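Local coordinates for selenium-binding protein (Sulfolobus tokodaii, PDB 2ECE) that is of unconfirmed function but belongs to the selenium-binding protein family of beta propellers and may, like its relatives, bind selenium, at residues W340-Y348 and L358-H369; G392-S400 and L414-P425. All coordinates share one frame; numbering follows the deposited sequence.

Interaction 1: residues W340-Y348 and L358-H369; sequences WGIGEVRQY and LTGKVKLGGIFH
H369 and E344 meet at the edge of the imidazole: H369 NE2 donates to E344 OE2 at 2.7 Å, almost straight (173°), with the acceptor in the imidazole plane. The bond uses the anti lone pair of OE2, and carboxylate and ring lie nearly coplanar. A water bridges OE2 to K361 NZ. The other oxygen, OE1, is taken by R346, which grips it side-on with NE (2.9 Å) and NH2 in a salt bridge; R346 NH1 goes on to Y348 OH at 3.0 Å. With each E344 oxygen held, the carboxylate has little freedom to rotate.

K363 CD lies over one face of the imidazole and F368 CD2 over the opposite one, both offset toward the rim, while CG2 of I342, set anti to the backbone N, reaches H369 NE2 at 3.5 Å. K361 lays its CE over one face of the R346 guanidinium. L358 CG sits over the Y348 ring, a CH-pi contact 4.2 Å from the centroid.

Beneath these side chains run antiparallel strands, V345 pairing with V362 through two backbone bonds. Beyond them, G343 and G366 bring their CA atoms within 3.5 Å, where side chains would clash, and H369 N bonds to I342 O, setting the imidazole beside E344. At the far end T359 and G360 both face Q347, a classic bulge. V345 and V362 lie on the other face and pack on L429 and I431 of the next sheet. This is the outer hairpin, strands 344-349 and 357-363, of a four-stranded antiparallel propeller blade.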
loop_
_atom_site.group_PDB
_atom_site.type_symbol
_atom_site.label_atom_id
_atom_site.label_comp_id
_atom_site.label_asym_id
_atom_site.label_seq_id
_atom_site.Cartn_x
_atom_site.Cartn_y
_atom_site.Cartn_z
ATOM N N TRP A 340 -6.635 0.082 11.535
ATOM C CA TRP A 340 -5.475 -0.280 12.330
ATOM C C TRP A 340 -5.587 0.113 13.799
ATOM O O TRP A 340 -4.833 -0.381 14.631
ATOM C CB TRP A 340 -4.237 0.364 11.713
ATOM C CG TRP A 340 -2.957 -0.199 12.215
ATOM C CD1 TRP A 340 -2.498 -1.477 12.048
ATOM C CD2 TRP A 340 -1.929 0.509 12.915
ATOM N NE1 TRP A 340 -1.237 -1.604 12.596
ATOM C CE2 TRP A 340 -0.869 -0.399 13.138
ATOM C CE3 TRP A 340 -1.803 1.826 13.381
ATOM C CZ2 TRP A 340 0.304 -0.032 13.794
ATOM C CZ3 TRP A 340 -0.629 2.191 14.038
ATOM C CH2 TRP A 340 0.403 1.264 14.239
ATOM N N GLY A 341 -6.522 1.005 14.114
ATOM C CA GLY A 341 -6.695 1.420 15.495
ATOM C C GLY A 341 -7.722 0.544 16.183
ATOM O O GLY A 341 -7.413 -0.181 17.126
ATOM N N ILE A 342 -8.954 0.597 15.688
ATOM C CA ILE A 342 -10.034 -0.193 16.259
ATOM C C ILE A 342 -9.847 -1.705 16.092
ATOM O O ILE A 342 -10.130 -2.473 17.017
ATOM C CB ILE A 342 -11.384 0.261 15.664
ATOM C CG1 ILE A 342 -11.770 1.603 16.294
ATOM C CG2 ILE A 342 -12.454 -0.807 15.886
ATOM C CD1 ILE A 342 -12.848 2.347 15.561
ATOM N N GLY A 343 -9.367 -2.131 14.923
ATOM C CA GLY A 343 -9.143 -3.548 14.681
ATOM C C GLY A 343 -10.151 -4.214 13.759
ATOM O O GLY A 343 -10.790 -5.201 14.132
ATOM N N GLU A 344 -10.287 -3.697 12.540
ATOM C CA GLU A 344 -11.243 -4.269 11.598
ATOM C C GLU A 344 -10.811 -4.169 10.137
ATOM O O GLU A 344 -9.895 -3.422 9.783
ATOM C CB GLU A 344 -12.602 -3.557 11.707
ATOM C CG GLU A 344 -13.262 -3.519 13.084
ATOM C CD GLU A 344 -14.543 -2.679 13.085
ATOM O OE1 GLU A 344 -14.872 -2.087 12.032
ATOM O OE2 GLU A 344 -15.218 -2.602 14.132
ATOM N N VAL A 345 -11.486 -4.954 9.308
ATOM C CA VAL A 345 -11.317 -4.918 7.867
ATOM C C VAL A 345 -12.780 -4.839 7.468
ATOM O O VAL A 345 -13.598 -5.637 7.943
ATOM C CB VAL A 345 -10.717 -6.206 7.260
ATOM C CG1 VAL A 345 -10.749 -6.099 5.742
ATOM C CG2 VAL A 345 -9.276 -6.400 7.718
ATOM N N ARG A 346 -13.119 -3.858 6.641
ATOM C CA ARG A 346 -14.489 -3.679 6.190
ATOM C C ARG A 346 -14.569 -3.795 4.676
ATOM O O ARG A 346 -13.575 -3.590 3.966
ATOM C CB ARG A 346 -15.017 -2.305 6.607
ATOM C CG ARG A 346 -15.070 -2.074 8.104
ATOM C CD ARG A 346 -15.698 -0.724 8.414
ATOM N NE ARG A 346 -15.827 -0.499 9.850
ATOM C CZ ARG A 346 -16.539 0.482 10.394
ATOM N NH1 ARG A 346 -17.194 1.340 9.625
ATOM N NH2 ARG A 346 -16.600 0.599 11.711
ATOM N N GLN A 347 -15.763 -4.124 4.194
ATOM C CA GLN A 347 -16.033 -4.247 2.771
ATOM C C GLN A 347 -17.191 -3.308 2.457
ATOM O O GLN A 347 -18.264 -3.421 3.046
ATOM C CB GLN A 347 -16.435 -5.680 2.415
ATOM C CG GLN A 347 -16.912 -5.839 0.977
ATOM C CD GLN A 347 -17.638 -7.150 0.738
ATOM O OE1 GLN A 347 -17.188 -7.997 -0.039
ATOM N NE2 GLN A 347 -18.765 -7.325 1.410
ATOM N N TYR A 348 -16.971 -2.371 1.543
ATOM C CA TYR A 348 -18.018 -1.438 1.157
ATOM C C TYR A 348 -18.409 -1.659 -0.296
ATOM O O TYR A 348 -17.553 -1.698 -1.181
ATOM C CB TYR A 348 -17.562 0.012 1.322
ATOM C CG TYR A 348 -17.498 0.506 2.743
ATOM C CD1 TYR A 348 -16.410 0.207 3.559
ATOM C CD2 TYR A 348 -18.529 1.285 3.274
ATOM C CE1 TYR A 348 -16.345 0.675 4.873
ATOM C CE2 TYR A 348 -18.477 1.759 4.584
ATOM C CZ TYR A 348 -17.380 1.450 5.379
ATOM O OH TYR A 348 -17.318 1.918 6.673
ATOM N N LEU A 358 -21.841 -0.423 3.514
ATOM C CA LEU A 358 -21.104 -1.403 4.314
ATOM C C LEU A 358 -21.756 -2.777 4.131
ATOM O O LEU A 358 -22.925 -2.961 4.474
ATOM C CB LEU A 358 -21.155 -1.014 5.797
ATOM C CG LEU A 358 -19.934 -1.202 6.708
ATOM C CD1 LEU A 358 -20.424 -1.329 8.148
ATOM C CD2 LEU A 358 -19.136 -2.433 6.323
ATOM N N THR A 359 -21.015 -3.741 3.595
ATOM C CA THR A 359 -21.574 -5.074 3.383
ATOM C C THR A 359 -20.782 -6.182 4.066
ATOM O O THR A 359 -21.121 -7.359 3.943
ATOM C CB THR A 359 -21.671 -5.411 1.878
ATOM O OG1 THR A 359 -20.381 -5.269 1.270
ATOM C CG2 THR A 359 -22.672 -4.491 1.181
ATOM N N GLY A 360 -19.728 -5.811 4.787
ATOM C CA GLY A 360 -18.923 -6.814 5.463
ATOM C C GLY A 360 -17.962 -6.212 6.471
ATOM O O GLY A 360 -17.379 -5.155 6.222
ATOM N N LYS A 361 -17.789 -6.889 7.604
ATOM C CA LYS A 361 -16.899 -6.413 8.662
ATOM C C LYS A 361 -16.387 -7.555 9.539
ATOM O O LYS A 361 -17.174 -8.352 10.050
ATOM C CB LYS A 361 -17.634 -5.403 9.547
ATOM C CG LYS A 361 -16.821 -4.918 10.743
ATOM C CD LYS A 361 -17.680 -4.224 11.798
ATOM C CE LYS A 361 -18.370 -2.976 11.273
ATOM N NZ LYS A 361 -19.161 -2.312 12.345
ATOM N N VAL A 362 -15.071 -7.643 9.703
ATOM C CA VAL A 362 -14.487 -8.666 10.560
ATOM C C VAL A 362 -13.602 -7.974 11.593
ATOM O O VAL A 362 -13.089 -6.878 11.350
ATOM C CB VAL A 362 -13.643 -9.696 9.764
ATOM C CG1 VAL A 362 -14.539 -10.476 8.816
ATOM C CG2 VAL A 362 -12.528 -8.993 9.006
ATOM N N LYS A 363 -13.441 -8.605 12.751
ATOM C CA LYS A 363 -12.622 -8.045 13.821
ATOM C C LYS A 363 -11.333 -8.837 13.976
ATOM O O LYS A 363 -11.356 -10.059 14.088
ATOM C CB LYS A 363 -13.382 -8.064 15.153
ATOM C CG LYS A 363 -14.757 -7.423 15.119
ATOM C CD LYS A 363 -15.399 -7.493 16.498
ATOM C CE LYS A 363 -16.902 -7.327 16.427
ATOM N NZ LYS A 363 -17.286 -6.038 15.794
ATOM N N LEU A 364 -10.211 -8.129 13.987
ATOM C CA LEU A 364 -8.902 -8.755 14.126
ATOM C C LEU A 364 -8.026 -7.830 14.966
ATOM O O LEU A 364 -7.825 -6.667 14.606
ATOM C CB LEU A 364 -8.264 -8.958 12.747
ATOM C CG LEU A 364 -8.932 -9.901 11.740
ATOM C CD1 LEU A 364 -8.355 -9.654 10.347
ATOM C CD2 LEU A 364 -8.716 -11.355 12.165
ATOM N N GLY A 365 -7.511 -8.345 16.082
ATOM C CA GLY A 365 -6.667 -7.544 16.957
ATOM C C GLY A 365 -7.291 -6.197 17.285
ATOM O O GLY A 365 -8.473 -6.122 17.615
ATOM N N GLY A 366 -6.497 -5.132 17.204
ATOM C CA GLY A 366 -7.010 -3.800 17.473
ATOM C C GLY A 366 -6.958 -3.366 18.927
ATOM O O GLY A 366 -7.108 -4.179 19.842
ATOM N N ILE A 367 -6.737 -2.075 19.144
ATOM C CA ILE A 367 -6.692 -1.546 20.500
ATOM C C ILE A 367 -8.102 -1.633 21.086
ATOM O O ILE A 367 -8.275 -1.831 22.291
ATOM C CB ILE A 367 -6.224 -0.078 20.510
ATOM C CG1 ILE A 367 -4.788 0.017 19.990
ATOM C CG2 ILE A 367 -6.318 0.489 21.916
ATOM C CD1 ILE A 367 -4.338 1.433 19.687
ATOM N N PHE A 368 -9.111 -1.500 20.227
ATOM C CA PHE A 368 -10.496 -1.559 20.677
ATOM C C PHE A 368 -11.030 -2.979 20.844
ATOM O O PHE A 368 -11.477 -3.343 21.928
ATOM C CB PHE A 368 -11.411 -0.789 19.721
ATOM C CG PHE A 368 -12.834 -0.683 20.203
ATOM C CD1 PHE A 368 -13.155 0.115 21.301
ATOM C CD2 PHE A 368 -13.850 -1.401 19.576
ATOM C CE1 PHE A 368 -14.468 0.196 21.768
ATOM C CE2 PHE A 368 -15.168 -1.328 20.035
ATOM C CZ PHE A 368 -15.477 -0.528 21.132
ATOM N N HIS A 369 -10.978 -3.779 19.780
ATOM C CA HIS A 369 -11.489 -5.153 19.823
ATOM C C HIS A 369 -10.588 -6.191 20.497
ATOM O O HIS A 369 -11.089 -7.123 21.125
ATOM C CB HIS A 369 -11.794 -5.668 18.411
ATOM C CG HIS A 369 -12.881 -4.923 17.701
ATOM N ND1 HIS A 369 -14.154 -4.789 18.213
ATOM C CD2 HIS A 369 -12.898 -4.320 16.489
ATOM C CE1 HIS A 369 -14.909 -4.137 17.347
ATOM N NE2 HIS A 369 -14.171 -3.840 16.292
HETATM O O HOH W 1 -17.393 -1.298 14.505
#

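Interaction 2: residues G392-S400 and L414-P425; sequences GRRVYVTNS and LKGWMVKLNANP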
loop_
_atom_site.group_PDB
_atom_site.type_symbol
_atom_site.label_atom_id
_atom_site.label_comp_id
_atom_site.label_asym_id
_atom_site.label_seq_id
_atom_site.Cartn_x
_atom_site.Cartn_y
_atom_site.Cartn_z
ATOM N N GLY A 392 -11.283 -11.561 -6.813
ATOM C CA GLY A 392 -11.979 -10.861 -5.746
ATOM C C GLY A 392 -12.525 -11.664 -4.577
ATOM O O GLY A 392 -13.172 -11.097 -3.695
ATOM N N ARG A 393 -12.259 -12.967 -4.546
ATOM C CA ARG A 393 -12.768 -13.821 -3.472
ATOM C C ARG A 393 -11.906 -13.908 -2.210
ATOM O O ARG A 393 -12.413 -14.252 -1.142
ATOM C CB ARG A 393 -13.002 -15.235 -4.011
ATOM C CG ARG A 393 -13.944 -15.284 -5.205
ATOM C CD ARG A 393 -13.936 -16.651 -5.870
ATOM N NE ARG A 393 -14.697 -16.645 -7.119
ATOM C CZ ARG A 393 -16.025 -16.689 -7.192
ATOM N NH1 ARG A 393 -16.757 -16.751 -6.084
ATOM N NH2 ARG A 393 -16.622 -16.659 -8.378
ATOM N N ARG A 394 -10.618 -13.588 -2.317
ATOM C CA ARG A 394 -9.722 -13.679 -1.164
ATOM C C ARG A 394 -9.029 -12.355 -0.832
ATOM O O ARG A 394 -8.536 -11.660 -1.724
ATOM C CB ARG A 394 -8.665 -14.761 -1.424
ATOM C CG ARG A 394 -9.257 -16.131 -1.793
ATOM C CD ARG A 394 -8.201 -17.076 -2.349
ATOM N NE ARG A 394 -7.717 -16.655 -3.665
ATOM C CZ ARG A 394 -8.402 -16.785 -4.800
ATOM N NH1 ARG A 394 -9.614 -17.330 -4.799
ATOM N NH2 ARG A 394 -7.872 -16.374 -5.946
ATOM N N VAL A 395 -9.004 -12.012 0.455
ATOM C CA VAL A 395 -8.356 -10.788 0.913
ATOM C C VAL A 395 -7.275 -11.180 1.914
ATOM O O VAL A 395 -7.553 -11.841 2.911
ATOM C CB VAL A 395 -9.347 -9.828 1.614
ATOM C CG1 VAL A 395 -8.631 -8.526 1.987
ATOM C CG2 VAL A 395 -10.533 -9.537 0.709
ATOM N N TYR A 396 -6.036 -10.799 1.631
ATOM C CA TYR A 396 -4.928 -11.116 2.518
ATOM C C TYR A 396 -4.687 -9.896 3.401
ATOM O O TYR A 396 -4.779 -8.761 2.939
ATOM C CB TYR A 396 -3.701 -11.474 1.690
ATOM C CG TYR A 396 -3.913 -12.723 0.855
ATOM C CD1 TYR A 396 -3.713 -13.990 1.400
ATOM C CD2 TYR A 396 -4.363 -12.640 -0.468
ATOM C CE1 TYR A 396 -3.954 -15.144 0.652
ATOM C CE2 TYR A 396 -4.609 -13.793 -1.225
ATOM C CZ TYR A 396 -4.401 -15.037 -0.658
ATOM O OH TYR A 396 -4.612 -16.177 -1.405
ATOM N N VAL A 397 -4.380 -10.137 4.671
ATOM C CA VAL A 397 -4.195 -9.053 5.630
ATOM C C VAL A 397 -2.935 -9.185 6.485
ATOM O O VAL A 397 -2.671 -10.260 7.030
ATOM C CB VAL A 397 -5.400 -8.999 6.599
ATOM C CG1 VAL A 397 -5.357 -7.720 7.418
ATOM C CG2 VAL A 397 -6.713 -9.126 5.821
ATOM N N THR A 398 -2.154 -8.108 6.589
ATOM C CA THR A 398 -0.962 -8.102 7.447
ATOM C C THR A 398 -1.176 -6.991 8.489
ATOM O O THR A 398 -2.139 -6.228 8.379
ATOM C CB THR A 398 0.351 -7.894 6.661
ATOM O OG1 THR A 398 0.298 -6.660 5.933
ATOM C CG2 THR A 398 0.579 -9.075 5.716
ATOM N N ASN A 399 -0.277 -6.854 9.459
ATOM C CA ASN A 399 -0.540 -5.915 10.560
ATOM C C ASN A 399 0.418 -4.807 10.974
ATOM O O ASN A 399 0.149 -4.112 11.959
ATOM C CB ASN A 399 -0.849 -6.748 11.803
ATOM C CG ASN A 399 0.328 -7.614 12.219
ATOM O OD1 ASN A 399 1.079 -8.109 11.370
ATOM N ND2 ASN A 399 0.495 -7.805 13.525
ATOM N N SER A 400 1.525 -4.632 10.264
ATOM C CA SER A 400 2.475 -3.595 10.626
ATOM C C SER A 400 2.325 -2.341 9.765
ATOM O O SER A 400 2.071 -2.433 8.568
ATOM C CB SER A 400 3.897 -4.139 10.511
ATOM O OG SER A 400 4.840 -3.110 10.731
ATOM N N LEU A 414 4.574 -5.461 18.441
ATOM C CA LEU A 414 3.829 -5.973 17.295
ATOM C C LEU A 414 4.598 -7.077 16.599
ATOM O O LEU A 414 5.745 -6.888 16.194
ATOM C CB LEU A 414 3.539 -4.844 16.302
ATOM C CG LEU A 414 2.536 -5.098 15.169
ATOM C CD1 LEU A 414 1.884 -3.788 14.796
ATOM C CD2 LEU A 414 3.223 -5.725 13.965
ATOM N N LYS A 415 3.962 -8.239 16.485
ATOM C CA LYS A 415 4.559 -9.384 15.815
ATOM C C LYS A 415 3.716 -9.658 14.577
ATOM O O LYS A 415 2.480 -9.662 14.636
ATOM C CB LYS A 415 4.580 -10.589 16.755
ATOM C CG LYS A 415 5.527 -10.384 17.939
ATOM C CD LYS A 415 5.445 -11.511 18.946
ATOM C CE LYS A 415 6.346 -11.222 20.141
ATOM N NZ LYS A 415 6.210 -12.272 21.194
ATOM N N GLY A 416 4.389 -9.885 13.454
ATOM C CA GLY A 416 3.688 -10.095 12.203
ATOM C C GLY A 416 2.907 -11.369 11.966
ATOM O O GLY A 416 3.279 -12.462 12.412
ATOM N N TRP A 417 1.797 -11.203 11.255
ATOM C CA TRP A 417 0.945 -12.308 10.856
ATOM C C TRP A 417 0.319 -11.976 9.514
ATOM O O TRP A 417 0.415 -10.841 9.029
ATOM C CB TRP A 417 -0.174 -12.613 11.886
ATOM C CG TRP A 417 -0.955 -11.444 12.488
ATOM C CD1 TRP A 417 -0.854 -10.980 13.773
ATOM C CD2 TRP A 417 -2.000 -10.665 11.870
ATOM N NE1 TRP A 417 -1.766 -9.981 13.996
ATOM C CE2 TRP A 417 -2.483 -9.764 12.849
ATOM C CE3 TRP A 417 -2.577 -10.645 10.591
ATOM C CZ2 TRP A 417 -3.514 -8.851 12.590
ATOM C CZ3 TRP A 417 -3.607 -9.733 10.331
ATOM C CH2 TRP A 417 -4.063 -8.851 11.330
ATOM N N MET A 418 -0.282 -12.982 8.895
ATOM C CA MET A 418 -0.986 -12.779 7.645
ATOM C C MET A 418 -2.252 -13.595 7.750
ATOM O O MET A 418 -2.219 -14.803 7.994
ATOM C CB MET A 418 -0.185 -13.232 6.430
ATOM C CG MET A 418 -1.014 -13.090 5.155
ATOM S SD MET A 418 -0.102 -12.955 3.625
ATOM C CE MET A 418 0.659 -14.532 3.591
ATOM N N VAL A 419 -3.369 -12.907 7.592
ATOM C CA VAL A 419 -4.671 -13.526 7.687
ATOM C C VAL A 419 -5.351 -13.526 6.331
ATOM O O VAL A 419 -5.123 -12.625 5.512
ATOM C CB VAL A 419 -5.534 -12.753 8.706
ATOM C CG1 VAL A 419 -7.012 -12.985 8.446
ATOM C CG2 VAL A 419 -5.165 -13.188 10.121
ATOM N N LYS A 420 -6.171 -14.545 6.087
ATOM C CA LYS A 420 -6.908 -14.624 4.839
ATOM C C LYS A 420 -8.391 -14.477 5.134
ATOM O O LYS A 420 -8.914 -15.070 6.081
ATOM C CB LYS A 420 -6.663 -15.947 4.109
ATOM C CG LYS A 420 -7.481 -16.034 2.822
ATOM C CD LYS A 420 -7.029 -17.136 1.867
ATOM C CE LYS A 420 -7.608 -18.501 2.211
ATOM N NZ LYS A 420 -7.394 -19.477 1.094
ATOM N N LEU A 421 -9.055 -13.664 4.325
ATOM C CA LEU A 421 -10.482 -13.431 4.462
ATOM C C LEU A 421 -11.137 -13.960 3.197
ATOM O O LEU A 421 -10.548 -13.910 2.120
ATOM C CB LEU A 421 -10.770 -11.934 4.586
ATOM C CG LEU A 421 -10.063 -11.144 5.689
ATOM C CD1 LEU A 421 -10.518 -9.692 5.640
ATOM C CD2 LEU A 421 -10.384 -11.756 7.047
ATOM N N ASN A 422 -12.348 -14.482 3.328
ATOM C CA ASN A 422 -13.077 -14.989 2.178
ATOM C C ASN A 422 -14.157 -13.952 1.903
ATOM O O ASN A 422 -15.038 -13.733 2.732
ATOM C CB ASN A 422 -13.690 -16.353 2.500
ATOM C CG ASN A 422 -12.637 -17.440 2.657
ATOM O OD1 ASN A 422 -12.610 -18.151 3.662
ATOM N ND2 ASN A 422 -11.767 -17.577 1.659
ATOM N N ALA A 423 -14.069 -13.290 0.753
ATOM C CA ALA A 423 -15.037 -12.257 0.401
ATOM C C ALA A 423 -16.111 -12.788 -0.538
ATOM O O ALA A 423 -15.820 -13.533 -1.480
ATOM C CB ALA A 423 -14.328 -11.073 -0.234
ATOM N N ASN A 424 -17.348 -12.391 -0.275
ATOM C CA ASN A 424 -18.488 -12.822 -1.073
ATOM C C ASN A 424 -18.742 -11.865 -2.232
ATOM O O ASN A 424 -18.999 -10.681 -2.023
ATOM C CB ASN A 424 -19.738 -12.901 -0.193
ATOM C CG ASN A 424 -20.897 -13.586 -0.889
ATOM O OD1 ASN A 424 -21.272 -13.219 -2.003
ATOM N ND2 ASN A 424 -21.474 -14.588 -0.231
ATOM N N PRO A 425 -18.678 -12.371 -3.473
ATOM C CA PRO A 425 -18.906 -11.549 -4.667
ATOM C C PRO A 425 -20.206 -10.740 -4.635
ATOM O O PRO A 425 -20.359 -9.766 -5.374
ATOM C CB PRO A 425 -18.872 -12.575 -5.806
ATOM C CG PRO A 425 -19.243 -13.877 -5.121
ATOM C CD PRO A 425 -18.471 -13.782 -3.842
HETATM O O HOH W 2 -5.357 -18.797 -0.649
#
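Two central strands of a four-stranded propeller blade, 394-398 and 417-423, pair antiparallel here, and an asparagine closes the end where the chain leaves the sheet. N399 lies over one face of the W417 indole, its amide stacked 22° from the ring plane and its CB 3.7 Å from the centroid of the six-membered ring in a CH-pi contact. A chi1 of 62° places CG between the backbone N and the carbonyl carbon, and from there the amide reaches across to the partner segment. ND2 donates to K415 O at 2.9 Å, nearly straight, while OD1 accepts from W417 N at 3.2 Å, with that donor well above the plane of the amide carbonyl. L414 flanks the amide, its CD2 3.5 Å from ND2.

Along the strands V395 with L421 and V397 with V419 form hydrogen-bonded pairs. Their side chains share one face with the indole: V397 CG1 touches W417 CZ3 at 3.9 Å, and V397 CG2 meets L421 CD1. On the other face Y396 and K420 lie alongside each other, CE1 to CD 3.9 Å, and a water joins Y396 OH to K420 NZ. Their polar ends have further partners, E25 for Y396 and Y57 for K420, while R394 makes salt bridges to E25 and D391. M418 SD approaches the Y396 ring obliquely, a Met-aromatic contact.

One face of the pair is thus mainly apolar and the other carries polar ends, those of Y396 and K420 on buried residues, each met by a partner, while the N399 amide supplies two bonds to backbone groups beyond the last regular strand pair.

Following the chain from the N terminus, interaction 1 forms first, closing a short connection of nine residues between 348 and 358. Only after it is complete does interaction 2 open, bringing 414-425 back to 392-400 across a connection that holds helix 403-409. The two loops are therefore in series, neither nested nor crossed, and belong to successive four-stranded sheets of the propeller. Their centres lie about 11 Å apart, and the sheets touch directly: L421 CD1 packs against V345 CG1 (3.6 Å) and V362 CG2. A probable hydrogen bond from W340 NE1 to N399 O ties the turn ahead of strand 344-349 to the end of 392-400.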